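Local structure of putative transcriptional regulator protein, LacI family (Rhizobium etli, 3MIZ) at residues R12-G17 with N43-L48; D115-R120 with V280-V285; Y183-A188 with I212-M217. The protein probably binds regulatory DNA and represses transcription as a member of the LacI family, whose core resembles periplasmic sugar-binding proteins. All blocks are in the same frame, centred on the assembly; numbering follows the deposited sequence.

Interaction 1: residues R12-G17 with N43-L48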
# COMPACT_ATOMS: atom_id res chain seq x y z
N ARG A 12 -16.85 -17.20 25.44
CA ARG A 12 -16.12 -16.12 24.72
C ARG A 12 -14.75 -16.61 24.25
O ARG A 12 -13.95 -17.10 25.04
CB ARG A 12 -15.95 -14.91 25.63
CG ARG A 12 -17.25 -14.18 25.93
CD ARG A 12 -17.75 -13.44 24.70
NE ARG A 12 -19.17 -13.10 24.79
CZ ARG A 12 -20.16 -13.99 24.76
NH1 ARG A 12 -19.88 -15.28 24.65
NH2 ARG A 12 -21.42 -13.59 24.84
N SER A 13 -14.48 -16.46 22.96
CA SER A 13 -13.20 -16.88 22.42
C SER A 13 -12.21 -15.73 22.50
O SER A 13 -10.99 -15.93 22.43
CB SER A 13 -13.35 -17.32 20.96
OG SER A 13 -13.71 -16.22 20.14
N ASN A 14 -12.74 -14.52 22.66
CA ASN A 14 -11.94 -13.30 22.72
C ASN A 14 -11.29 -13.09 21.36
O ASN A 14 -10.21 -12.49 21.25
CB ASN A 14 -10.87 -13.39 23.81
CG ASN A 14 -11.47 -13.32 25.20
OD1 ASN A 14 -12.36 -12.51 25.45
ND2 ASN A 14 -10.99 -14.16 26.11
N THR A 15 -11.96 -13.58 20.32
CA THR A 15 -11.46 -13.44 18.96
C THR A 15 -12.46 -12.65 18.13
O THR A 15 -13.65 -12.97 18.09
CB THR A 15 -11.25 -14.83 18.31
OG1 THR A 15 -10.30 -15.58 19.09
CG2 THR A 15 -10.73 -14.69 16.89
N PHE A 16 -11.97 -11.60 17.48
CA PHE A 16 -12.80 -10.78 16.61
C PHE A 16 -12.42 -11.18 15.19
O PHE A 16 -11.26 -11.46 14.92
CB PHE A 16 -12.50 -9.28 16.77
CG PHE A 16 -13.07 -8.66 18.01
CD1 PHE A 16 -13.81 -9.40 18.93
CD2 PHE A 16 -12.86 -7.31 18.27
CE1 PHE A 16 -14.32 -8.80 20.08
CE2 PHE A 16 -13.36 -6.70 19.41
CZ PHE A 16 -14.10 -7.45 20.32
N GLY A 17 -13.41 -11.23 14.31
CA GLY A 17 -13.13 -11.57 12.93
C GLY A 17 -13.34 -10.33 12.09
O GLY A 17 -14.27 -9.57 12.33
N ASN A 43 -6.50 -5.02 24.62
CA ASN A 43 -7.71 -5.53 25.27
C ASN A 43 -7.80 -7.04 25.32
O ASN A 43 -8.87 -7.60 25.54
CB ASN A 43 -8.94 -4.92 24.60
CG ASN A 43 -9.06 -3.43 24.87
OD1 ASN A 43 -9.70 -3.01 25.84
ND2 ASN A 43 -8.43 -2.62 24.02
N GLY A 44 -6.67 -7.70 25.10
CA GLY A 44 -6.60 -9.16 25.15
C GLY A 44 -7.32 -9.98 24.11
O GLY A 44 -7.67 -11.14 24.37
N LYS A 45 -7.55 -9.43 22.93
CA LYS A 45 -8.24 -10.20 21.91
C LYS A 45 -7.39 -10.48 20.68
O LYS A 45 -6.42 -9.78 20.41
CB LYS A 45 -9.55 -9.49 21.54
CG LYS A 45 -10.52 -9.53 22.72
CD LYS A 45 -11.60 -8.49 22.63
CE LYS A 45 -12.17 -8.20 24.01
NZ LYS A 45 -12.68 -9.42 24.72
N THR A 46 -7.74 -11.55 19.98
CA THR A 46 -7.03 -11.95 18.78
C THR A 46 -7.90 -11.57 17.59
O THR A 46 -9.13 -11.51 17.70
CB THR A 46 -6.77 -13.45 18.78
OG1 THR A 46 -8.00 -14.15 18.99
CG2 THR A 46 -5.80 -13.81 19.90
N ILE A 47 -7.26 -11.32 16.46
CA ILE A 47 -7.96 -10.91 15.25
C ILE A 47 -7.67 -11.86 14.09
O ILE A 47 -6.51 -12.19 13.83
CB ILE A 47 -7.51 -9.47 14.83
CG1 ILE A 47 -7.79 -8.48 15.96
CG2 ILE A 47 -8.21 -9.05 13.55
CD1 ILE A 47 -9.26 -8.33 16.32
N LEU A 48 -8.74 -12.32 13.43
CA LEU A 48 -8.63 -13.20 12.27
C LEU A 48 -9.26 -12.45 11.11
O LEU A 48 -10.39 -11.96 11.23
CB LEU A 48 -9.37 -14.51 12.50
CG LEU A 48 -8.66 -15.58 13.33
CD1 LEU A 48 -9.57 -16.80 13.50
CD2 LEU A 48 -7.36 -15.97 12.63
O HOH W 1 -8.23 -15.22 21.58
O HOH W 2 -10.46 -10.06 26.11

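Interaction 2: residues D115-R120 with V280-V285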
# COMPACT_ATOMS: atom_id res chain seq x y z
N ASP A 115 -15.86 12.29 4.18
CA ASP A 115 -15.29 12.77 2.93
C ASP A 115 -15.76 14.18 2.58
O ASP A 115 -14.98 15.02 2.14
CB ASP A 115 -15.68 11.84 1.78
CG ASP A 115 -14.98 10.51 1.87
OD1 ASP A 115 -13.94 10.35 1.20
OD2 ASP A 115 -15.46 9.65 2.62
N TYR A 116 -17.04 14.42 2.77
CA TYR A 116 -17.63 15.71 2.46
C TYR A 116 -17.00 16.83 3.30
O TYR A 116 -16.58 17.86 2.77
CB TYR A 116 -19.14 15.66 2.69
CG TYR A 116 -19.87 16.86 2.16
CD1 TYR A 116 -20.33 16.90 0.84
CD2 TYR A 116 -20.08 17.99 2.95
CE1 TYR A 116 -20.97 18.03 0.34
CE2 TYR A 116 -20.72 19.11 2.46
CZ TYR A 116 -21.16 19.13 1.15
OH TYR A 116 -21.79 20.25 0.65
N GLN A 117 -16.94 16.62 4.61
CA GLN A 117 -16.37 17.62 5.51
C GLN A 117 -14.91 17.86 5.17
O GLN A 117 -14.46 19.01 5.11
CB GLN A 117 -16.52 17.15 6.96
CG GLN A 117 -15.60 17.85 7.96
CD GLN A 117 -14.27 17.15 8.10
OE1 GLN A 117 -14.21 15.93 8.20
NE2 GLN A 117 -13.18 17.92 8.11
N GLY A 118 -14.16 16.78 4.94
CA GLY A 118 -12.75 16.91 4.62
C GLY A 118 -12.52 17.73 3.36
O GLY A 118 -11.65 18.61 3.35
N ALA A 119 -13.28 17.46 2.31
CA ALA A 119 -13.12 18.19 1.05
C ALA A 119 -13.57 19.63 1.22
O ALA A 119 -13.01 20.55 0.61
CB ALA A 119 -13.92 17.52 -0.06
N ARG A 120 -14.58 19.83 2.06
CA ARG A 120 -15.09 21.17 2.34
C ARG A 120 -13.99 22.00 3.00
O ARG A 120 -13.71 23.12 2.58
CB ARG A 120 -16.31 21.09 3.26
CG ARG A 120 -16.77 22.45 3.81
CD ARG A 120 -18.07 22.33 4.62
NE ARG A 120 -17.93 21.65 5.92
CZ ARG A 120 -18.64 20.58 6.28
NH1 ARG A 120 -19.53 20.06 5.44
NH2 ARG A 120 -18.49 20.03 7.49
N VAL A 280 -16.75 10.15 11.53
CA VAL A 280 -15.55 10.77 12.09
C VAL A 280 -14.92 11.75 11.11
O VAL A 280 -14.71 11.43 9.94
CB VAL A 280 -14.51 9.69 12.48
CG1 VAL A 280 -13.26 10.35 13.05
CG2 VAL A 280 -15.12 8.73 13.49
N SER A 281 -14.60 12.95 11.59
CA SER A 281 -14.01 13.98 10.75
C SER A 281 -12.64 13.63 10.19
O SER A 281 -11.92 12.79 10.74
CB SER A 281 -13.91 15.29 11.55
OG SER A 281 -13.10 15.11 12.69
N CYS A 282 -12.29 14.28 9.09
CA CYS A 282 -10.99 14.10 8.45
C CYS A 282 -10.16 15.31 8.87
O CYS A 282 -10.61 16.45 8.73
CB CYS A 282 -11.13 14.08 6.93
SG CYS A 282 -12.03 12.64 6.30
N LYS A 283 -8.97 15.07 9.40
CA LYS A 283 -8.11 16.16 9.85
C LYS A 283 -7.32 16.79 8.72
O LYS A 283 -6.65 16.10 7.95
CB LYS A 283 -7.13 15.64 10.91
CG LYS A 283 -7.79 15.19 12.21
CD LYS A 283 -6.77 14.63 13.18
CE LYS A 283 -7.41 14.22 14.50
NZ LYS A 283 -6.43 13.58 15.42
N LEU A 284 -7.39 18.11 8.61
CA LEU A 284 -6.62 18.80 7.59
C LEU A 284 -5.17 18.80 8.08
O LEU A 284 -4.89 19.27 9.17
CB LEU A 284 -7.13 20.23 7.42
CG LEU A 284 -6.41 21.14 6.41
CD1 LEU A 284 -6.05 20.37 5.16
CD2 LEU A 284 -7.31 22.32 6.08
N VAL A 285 -4.28 18.24 7.27
CA VAL A 285 -2.86 18.17 7.63
C VAL A 285 -2.13 19.21 6.79
O VAL A 285 -1.90 19.01 5.60
CB VAL A 285 -2.27 16.78 7.33
CG1 VAL A 285 -0.80 16.74 7.73
CG2 VAL A 285 -3.06 15.72 8.08

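Interaction 3: residues Y183-A188 with I212-M217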
# COMPACT_ATOMS: atom_id res chain seq x y z
N TYR A 183 -5.39 8.46 -16.60
CA TYR A 183 -4.83 9.55 -17.40
C TYR A 183 -4.67 10.84 -16.59
O TYR A 183 -4.87 11.94 -17.12
CB TYR A 183 -5.71 9.83 -18.63
CG TYR A 183 -7.20 9.75 -18.35
CD1 TYR A 183 -7.87 8.53 -18.37
CD2 TYR A 183 -7.94 10.90 -18.05
CE1 TYR A 183 -9.23 8.44 -18.09
CE2 TYR A 183 -9.31 10.83 -17.77
CZ TYR A 183 -9.95 9.59 -17.79
OH TYR A 183 -11.30 9.48 -17.51
N VAL A 184 -4.30 10.71 -15.32
CA VAL A 184 -4.13 11.87 -14.45
C VAL A 184 -3.07 12.83 -14.98
O VAL A 184 -3.31 14.04 -15.07
CB VAL A 184 -3.75 11.44 -13.00
CG1 VAL A 184 -3.68 12.66 -12.11
CG2 VAL A 184 -4.78 10.44 -12.46
N PHE A 185 -1.91 12.30 -15.34
CA PHE A 185 -0.83 13.14 -15.86
C PHE A 185 -1.28 13.96 -17.07
O PHE A 185 -1.05 15.18 -17.14
CB PHE A 185 0.37 12.28 -16.26
CG PHE A 185 1.51 13.07 -16.86
CD1 PHE A 185 2.38 13.80 -16.05
CD2 PHE A 185 1.70 13.10 -18.24
CE1 PHE A 185 3.41 14.55 -16.59
CE2 PHE A 185 2.73 13.85 -18.80
CZ PHE A 185 3.58 14.58 -17.98
N ALA A 186 -1.91 13.28 -18.03
CA ALA A 186 -2.38 13.93 -19.25
C ALA A 186 -3.45 14.98 -18.96
O ALA A 186 -3.47 16.04 -19.58
CB ALA A 186 -2.92 12.89 -20.23
N ALA A 187 -4.34 14.68 -18.02
CA ALA A 187 -5.40 15.61 -17.67
C ALA A 187 -4.83 16.85 -16.97
O ALA A 187 -5.24 17.97 -17.26
CB ALA A 187 -6.42 14.93 -16.77
N ALA A 188 -3.89 16.64 -16.06
CA ALA A 188 -3.27 17.74 -15.32
C ALA A 188 -2.44 18.62 -16.26
O ALA A 188 -2.35 19.83 -16.08
CB ALA A 188 -2.38 17.20 -14.21
N ILE A 212 0.30 14.78 -10.80
CA ILE A 212 0.08 16.22 -10.92
C ILE A 212 1.37 16.99 -10.59
O ILE A 212 1.66 18.02 -11.19
CB ILE A 212 -1.07 16.67 -9.98
CG1 ILE A 212 -2.35 15.90 -10.33
CG2 ILE A 212 -1.33 18.17 -10.15
CD1 ILE A 212 -3.50 16.12 -9.39
N TYR A 213 2.15 16.48 -9.64
CA TYR A 213 3.42 17.13 -9.29
C TYR A 213 4.33 17.06 -10.51
O TYR A 213 4.95 18.04 -10.89
CB TYR A 213 4.11 16.39 -8.13
CG TYR A 213 3.87 16.99 -6.76
CD1 TYR A 213 2.58 17.17 -6.27
CD2 TYR A 213 4.95 17.32 -5.94
CE1 TYR A 213 2.36 17.66 -4.98
CE2 TYR A 213 4.74 17.80 -4.65
CZ TYR A 213 3.45 17.97 -4.17
OH TYR A 213 3.25 18.42 -2.89
N ILE A 214 4.40 15.87 -11.11
CA ILE A 214 5.25 15.66 -12.28
C ILE A 214 4.77 16.48 -13.47
O ILE A 214 5.57 17.06 -14.20
CB ILE A 214 5.33 14.16 -12.64
CG1 ILE A 214 5.95 13.39 -11.45
CG2 ILE A 214 6.18 13.95 -13.89
CD1 ILE A 214 6.14 11.93 -11.69
N ALA A 215 3.45 16.54 -13.65
CA ALA A 215 2.89 17.31 -14.75
C ALA A 215 3.30 18.79 -14.61
O ALA A 215 3.72 19.42 -15.57
CB ALA A 215 1.37 17.19 -14.74
N ALA A 216 3.18 19.33 -13.40
CA ALA A 216 3.53 20.73 -13.17
C ALA A 216 5.02 21.01 -13.36
O ALA A 216 5.40 21.96 -14.05
CB ALA A 216 3.09 21.15 -11.77
N MSE A 217 5.87 20.18 -12.74
CA MSE A 217 7.32 20.37 -12.86
C MSE A 217 7.81 20.17 -14.29
O MSE A 217 8.77 20.83 -14.71
CB MSE A 217 8.05 19.40 -11.91
CG MSE A 217 7.74 19.65 -10.46
SE MSE A 217 8.61 18.39 -9.28
CE MSE A 217 10.34 19.28 -9.13

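Interaction 1: residues R12-G17 with N43-L48
The parallel strand pair of a beta-alpha-beta unit, strand 15-20, helix 30-42 and strand 46-51, starts here. Three backbone bonds set its register: T46 N donates to N14 O (2.9 Å), F16 N to T46 O and L48 N to F16 O, the last two lying nearly along the C=O axes. On the face carrying T15 and T46, T15 OG1 donates to T46 OG1 at 2.7 Å, though the places of both oxygens are less certain, and a water joins T46 OG1 to S13 O. T46 holds OG1 between its N and carbonyl carbon (chi1 54°), which brings it to T15. F16 and I47 lie on the other face; there K45 crosses the F16 ring obliquely, CD 3.6 Å from F16 CZ, then bends at chi4 (-55°) so NZ reaches N14 OD1 in a weak hydrogen bond of 3.2 Å; NZ also donates to a water at 2.7 Å. I47 CD1 packs against F16 CB at 3.4 Å. Strand 73-78 borders strand 15-20 on its other side, and D72 accepts from S13 N and N14 N. Helix 30-42 covers I47, helix 253-268 touches F16 and K45, and M65 of the second subunit packs on T15 and T46.

Interaction 2: residues D115-R120 with V280-V285
One carboxamide does most of the holding between helix 115-127 and segment 280-285. Q117 holds CG anti to the backbone N (chi1 162°) and turns at chi2 (-89°), laying the amide beside the backbone of C282. OE1 takes the N-H of C282 N at 2.7 Å, almost straight at 170°, on a lone pair in the carbonyl plane; NE2 gives a proton to C282 O at 3.0 Å, close to the amide plane. The amide thus pairs like a strand's peptide group, joining the first turn of helix 115-127 to the chain's last strand, 277-285, which lies between 110-113 and 248-250 in one sheet; a second NE2 bond, to D121 OD2, fixes its rotation. An alanine here would remove both bonds to C282 and the one to D121, and would probably leave the N-H and C=O of that buried cysteine without these partners. Close packing follows beside it: G118, with no side chain, brings its CA within 4.0 Å of C282 CB. D115 turns away, its carboxylate salt-bridged to R149 and R81. Towards S281 the contact loosens: this exposed serine brings only carbons to Q117 OE1, CA at 3.2 Å and CB at 3.4 Å.

Interaction 3: residues Y183-A188 with I212-M217
Helix segments 184-188 and 212-217 run in roughly the same direction, 43° apart, with their axes approaching to 8.5 Å, a separation that small side chains at the crossing allow. A188 and A215 both point toward the opposing helix, and their CB atoms meet at 3.8 Å. F185 and I212 extend the contact beyond this alanine pair in different directions. The F185 ring is carried out with CG anti to the backbone N (chi1 178°), so that its CD1-CE1 side lies along the backbone of the partner helix: CE1 comes within 3.4 Å of A215 CA, while the carbonyl carbon of I214 lies in the ring plane, at its edge. The same CE1 touches I214 CG2 at 3.9 Å. I212 uses its CG1 methylene, which V184 CG1 meets obliquely at 3.9 Å and A188 CB approaches at 4.1 Å. Beneath, I137 of strand 134-138 touches both A188 and I212, so the pair packs on the central sheet of its domain; K243 and L242 of the second subunit lie on F185 and I214. No hydrogen bond joins the two segments, although Q211, just before the second, accepts from F185 N. Because carbon-to-carbon contacts carry the interface, it depends on the fit of shape and the burial of apolar surface, with little directional constraint from these residues.

Both halves of interaction 1 come first in the chain, and interaction 3 falls between the two halves of interaction 2. Interactions 1 and 3 lie at the two far ends of the molecule, with the centre of the chain between them and about 45 Å between their centres: interaction 1 within the parallel sheet, interaction 3 between helices packed on the mixed sheet that contains strand 134-138. Interaction 2 is nearer the middle, its centre about 31 Å from that of interaction 1 and about 24 Å from that of interaction 3, and brings strand 277-285 back to helix 115-127. This agrees with the two-lobed periplasmic-binding-protein-like fold. Interactions 1 and 3 touch the second subunit but 2 does not, so the second subunit contacts both lobes.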